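PDB 4AXH: Sec-alkylsulfatase from Pseudomonas sp., which hydrolyses (R)-secondary-alkyl sulfates with strict inversion of configuration, releasing (S)-secondary alcohols and sulfate. Local coordinates for residues V101-N112 against A241-K251. Sequence-based numbering, arbitrary orientation. Where two conformers were deposited one is given.
Sequences VNPSLWRQAQLN and AQAQVDSGLFK. Unlike the reference sequence in segment 101-112: Arg107 (reference His).
With CG of Asn112 turned opposite the carbonyl carbon (chi1 -75°) and CG of Asp246 trans to its own backbone N (chi1 -161°), the amide and the carboxylate meet across the contact; their planes lie 17° apart. Asn112 ND2 gives a 2.9 Å hydrogen bond to the syn lone pair of Asp246 OD2 and a second, of 2.8 Å, to Gly248 O, which it approaches from above the peptide carbonyl plane. These two bonds fix the rotation of the amide. Asp246 OD2 also accepts from Gly248 N, forming an Asx turn; the Gly248 carbonyl lies beside the C-terminal part of helix 103-111. In this way the helix is joined to a long loop of the metallo-beta-lactamase domain, between helix 222-233 and strand 266-268, whose Phe250 side chain comes within about 4 Å of that of the zinc ligand His355. Lys251, its chain folded back by successive bends, brings NZ to 2.8 Å from Asp246 OD1 in a salt bridge and 3.1 Å from Ala109 O; Val245 O is its third acceptor. Ala109 CB packs 3.7 Å from Asp246 CB. Toward the N-terminal end of the helix the contact turns apolar: Val101 and Val245 touch tip to tip through their CG2 methyls.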
loop_
_atom_site.group_PDB
_atom_site.type_symbol
_atom_site.label_atom_id
_atom_site.label_comp_id
_atom_site.label_asym_id
_atom_site.label_seq_id
_atom_site.Cartn_x
_atom_site.Cartn_y
_atom_site.Cartn_z
ATOM N N VAL A 101 -6.927 -27.704 19.089
ATOM C CA VAL A 101 -7.571 -26.558 18.452
ATOM C C VAL A 101 -8.120 -25.541 19.452
ATOM O O VAL A 101 -8.846 -25.905 20.365
ATOM C CB VAL A 101 -8.432 -26.796 17.169
ATOM C CG1 VAL A 101 -9.132 -28.141 17.175
ATOM C CG2 VAL A 101 -9.359 -25.638 16.855
ATOM N N ASN A 102 -7.689 -24.259 19.286
ATOM C CA ASN A 102 -8.096 -23.111 20.071
ATOM C C ASN A 102 -9.614 -23.104 20.206
ATOM O O ASN A 102 -10.311 -23.233 19.201
ATOM C CB ASN A 102 -7.626 -21.857 19.399
ATOM C CG ASN A 102 -7.852 -20.609 20.231
ATOM O OD1 ASN A 102 -8.983 -20.260 20.613
ATOM N ND2 ASN A 102 -6.789 -19.855 20.441
ATOM N N PRO A 103 -10.138 -22.995 21.445
ATOM C CA PRO A 103 -11.593 -23.082 21.655
ATOM C C PRO A 103 -12.432 -22.033 20.949
ATOM O O PRO A 103 -13.548 -22.366 20.576
ATOM C CB PRO A 103 -11.733 -23.057 23.180
ATOM C CG PRO A 103 -10.435 -23.462 23.696
ATOM C CD PRO A 103 -9.441 -22.891 22.742
ATOM N N SER A 104 -11.899 -20.798 20.757
ATOM C CA SER A 104 -12.578 -19.708 20.043
ATOM C C SER A 104 -12.710 -20.045 18.547
ATOM O O SER A 104 -13.746 -19.799 17.959
ATOM C CB SER A 104 -11.799 -18.408 20.213
ATOM O OG SER A 104 -12.478 -17.293 19.660
ATOM N N LEU A 105 -11.633 -20.613 17.942
ATOM C CA LEU A 105 -11.593 -21.036 16.549
ATOM C C LEU A 105 -12.648 -22.155 16.331
ATOM O O LEU A 105 -13.402 -22.106 15.344
ATOM C CB LEU A 105 -10.192 -21.525 16.153
ATOM C CG LEU A 105 -9.995 -21.962 14.655
ATOM C CD1 LEU A 105 -10.681 -21.021 13.650
ATOM C CD2 LEU A 105 -8.538 -22.061 14.324
ATOM N N TRP A 106 -12.702 -23.120 17.279
ATOM C CA TRP A 106 -13.638 -24.233 17.289
ATOM C C TRP A 106 -15.094 -23.729 17.358
ATOM O O TRP A 106 -15.975 -24.349 16.788
ATOM C CB TRP A 106 -13.323 -25.121 18.501
ATOM C CG TRP A 106 -14.106 -26.391 18.576
ATOM C CD1 TRP A 106 -15.335 -26.555 19.120
ATOM C CD2 TRP A 106 -13.668 -27.699 18.164
ATOM N NE1 TRP A 106 -15.715 -27.871 19.040
ATOM C CE2 TRP A 106 -14.704 -28.600 18.470
ATOM C CE3 TRP A 106 -12.485 -28.200 17.576
ATOM C CZ2 TRP A 106 -14.604 -29.975 18.214
ATOM C CZ3 TRP A 106 -12.401 -29.563 17.296
ATOM C CH2 TRP A 106 -13.449 -30.432 17.624
ATOM N N ARG A 107 -15.344 -22.644 18.097
ATOM C CA ARG A 107 -16.646 -22.023 18.283
ATOM C C ARG A 107 -17.113 -21.529 16.908
ATOM O O ARG A 107 -18.254 -21.794 16.525
ATOM C CB ARG A 107 -16.493 -20.816 19.246
ATOM C CG ARG A 107 -17.690 -20.549 20.111
ATOM C CD ARG A 107 -18.556 -19.506 19.524
ATOM N NE ARG A 107 -19.848 -19.547 20.205
ATOM C CZ ARG A 107 -20.774 -18.590 20.120
ATOM N NH1 ARG A 107 -20.544 -17.495 19.400
ATOM N NH2 ARG A 107 -21.926 -18.709 20.768
ATOM N N GLN A 108 -16.216 -20.813 16.163
ATOM C CA GLN A 108 -16.493 -20.264 14.836
ATOM C C GLN A 108 -16.649 -21.395 13.837
ATOM O O GLN A 108 -17.551 -21.334 12.995
ATOM C CB GLN A 108 -15.379 -19.310 14.401
ATOM C CG GLN A 108 -15.775 -18.353 13.280
ATOM C CD GLN A 108 -16.682 -17.235 13.654
ATOM O OE1 GLN A 108 -17.183 -17.108 14.772
ATOM N NE2 GLN A 108 -16.884 -16.364 12.726
ATOM N N ALA A 109 -15.811 -22.439 13.963
ATOM C CA ALA A 109 -15.846 -23.642 13.137
ATOM C C ALA A 109 -17.219 -24.285 13.224
ATOM O O ALA A 109 -17.807 -24.580 12.194
ATOM C CB ALA A 109 -14.764 -24.625 13.585
ATOM N N GLN A 110 -17.761 -24.407 14.449
ATOM C CA GLN A 110 -19.075 -24.989 14.750
ATOM C C GLN A 110 -20.198 -24.199 14.166
ATOM O O GLN A 110 -21.169 -24.796 13.712
ATOM C CB GLN A 110 -19.306 -25.145 16.259
ATOM C CG GLN A 110 -18.485 -26.252 16.907
ATOM C CD GLN A 110 -18.874 -26.383 18.348
ATOM O OE1 GLN A 110 -18.545 -25.539 19.181
ATOM N NE2 GLN A 110 -19.646 -27.405 18.649
ATOM N N LEU A 111 -20.090 -22.866 14.200
ATOM C CA LEU A 111 -21.104 -21.976 13.660
ATOM C C LEU A 111 -21.161 -22.123 12.144
ATOM O O LEU A 111 -22.234 -22.272 11.572
ATOM C CB LEU A 111 -20.806 -20.524 14.074
ATOM C CG LEU A 111 -21.193 -20.109 15.514
ATOM C CD1 LEU A 111 -20.406 -18.900 15.974
ATOM C CD2 LEU A 111 -22.638 -19.802 15.617
ATOM N N ASN A 112 -19.992 -22.166 11.508
ATOM C CA ASN A 112 -19.816 -22.287 10.057
ATOM C C ASN A 112 -20.273 -23.637 9.496
ATOM O O ASN A 112 -20.292 -23.819 8.274
ATOM C CB ASN A 112 -18.357 -21.946 9.662
ATOM C CG ASN A 112 -18.046 -20.470 9.693
ATOM O OD1 ASN A 112 -18.913 -19.635 9.446
ATOM N ND2 ASN A 112 -16.794 -20.109 9.971
ATOM N N ALA A 241 -9.347 -32.374 13.729
ATOM C CA ALA A 241 -8.904 -31.624 14.915
ATOM C C ALA A 241 -7.405 -31.391 14.985
ATOM O O ALA A 241 -6.980 -30.436 15.645
ATOM C CB ALA A 241 -9.405 -32.294 16.178
ATOM N N GLN A 242 -6.605 -32.231 14.280
ATOM C CA GLN A 242 -5.143 -32.118 14.208
ATOM C C GLN A 242 -4.678 -31.394 12.930
ATOM O O GLN A 242 -3.483 -31.118 12.788
ATOM C CB GLN A 242 -4.489 -33.506 14.326
ATOM C CG GLN A 242 -4.379 -34.012 15.761
ATOM C CD GLN A 242 -3.141 -34.848 15.965
ATOM O OE1 GLN A 242 -3.323 -36.139 16.149
ATOM N NE2 GLN A 242 -2.015 -34.349 15.954
ATOM N N ALA A 243 -5.622 -31.089 12.006
ATOM C CA ALA A 243 -5.343 -30.424 10.728
ATOM C C ALA A 243 -6.339 -29.235 10.383
ATOM O O ALA A 243 -6.538 -28.362 11.236
ATOM C CB ALA A 243 -5.282 -31.458 9.619
ATOM N N GLN A 244 -6.944 -29.200 9.156
ATOM C CA GLN A 244 -7.857 -28.149 8.722
ATOM C C GLN A 244 -9.205 -28.231 9.418
ATOM O O GLN A 244 -9.840 -29.278 9.388
ATOM C CB GLN A 244 -8.041 -28.182 7.206
ATOM C CG GLN A 244 -8.186 -26.798 6.560
ATOM C CD GLN A 244 -9.620 -26.365 6.445
ATOM O OE1 GLN A 244 -10.557 -27.176 6.419
ATOM N NE2 GLN A 244 -9.822 -25.081 6.362
ATOM N N VAL A 245 -9.649 -27.134 10.053
ATOM C CA VAL A 245 -10.928 -27.142 10.757
ATOM C C VAL A 245 -11.956 -26.122 10.250
ATOM O O VAL A 245 -13.158 -26.392 10.318
ATOM C CB VAL A 245 -10.808 -27.111 12.309
ATOM C CG1 VAL A 245 -10.062 -28.324 12.832
ATOM C CG2 VAL A 245 -10.180 -25.818 12.819
ATOM N N ASP A 246 -11.491 -24.939 9.788
ATOM C CA ASP A 246 -12.345 -23.836 9.353
ATOM C C ASP A 246 -11.525 -22.775 8.617
ATOM O O ASP A 246 -10.291 -22.787 8.668
ATOM C CB ASP A 246 -13.016 -23.193 10.601
ATOM C CG ASP A 246 -14.236 -22.352 10.301
ATOM O OD1 ASP A 246 -15.224 -22.909 9.786
ATOM O OD2 ASP A 246 -14.222 -21.143 10.635
ATOM N N SER A 247 -12.225 -21.837 7.955
ATOM C CA SER A 247 -11.576 -20.727 7.266
ATOM C C SER A 247 -12.137 -19.346 7.679
ATOM O O SER A 247 -12.006 -18.367 6.934
ATOM C CB SER A 247 -11.527 -20.940 5.756
ATOM O OG SER A 247 -10.567 -21.932 5.423
ATOM N N GLY A 248 -12.672 -19.276 8.902
ATOM C CA GLY A 248 -13.152 -18.046 9.511
ATOM C C GLY A 248 -14.497 -17.622 9.011
ATOM O O GLY A 248 -15.466 -17.683 9.761
ATOM N N LEU A 249 -14.568 -17.205 7.742
ATOM C CA LEU A 249 -15.817 -16.760 7.128
ATOM C C LEU A 249 -16.532 -17.859 6.362
ATOM O O LEU A 249 -17.578 -17.606 5.747
ATOM C CB LEU A 249 -15.578 -15.537 6.225
ATOM C CG LEU A 249 -14.945 -14.327 6.866
ATOM C CD1 LEU A 249 -14.607 -13.299 5.809
ATOM C CD2 LEU A 249 -15.856 -13.737 7.939
ATOM N N PHE A 250 -15.935 -19.064 6.351
ATOM C CA PHE A 250 -16.428 -20.296 5.696
ATOM C C PHE A 250 -15.567 -21.457 6.116
ATOM O O PHE A 250 -14.621 -21.265 6.874
ATOM C CB PHE A 250 -16.449 -20.183 4.158
ATOM C CG PHE A 250 -15.241 -19.494 3.562
ATOM C CD1 PHE A 250 -14.079 -20.208 3.290
ATOM C CD2 PHE A 250 -15.257 -18.122 3.299
ATOM C CE1 PHE A 250 -12.948 -19.561 2.816
ATOM C CE2 PHE A 250 -14.128 -17.481 2.807
ATOM C CZ PHE A 250 -12.979 -18.205 2.581
ATOM N N LYS A 251 -15.863 -22.652 5.614
ATOM C CA LYS A 251 -15.102 -23.854 5.961
ATOM C C LYS A 251 -13.765 -23.932 5.223
ATOM O O LYS A 251 -12.737 -24.088 5.868
ATOM C CB LYS A 251 -15.946 -25.127 5.745
ATOM C CG LYS A 251 -17.296 -25.212 6.493
ATOM C CD LYS A 251 -17.224 -25.004 8.007
ATOM C CE LYS A 251 -16.579 -26.123 8.790
ATOM N NZ LYS A 251 -15.856 -25.604 9.977
#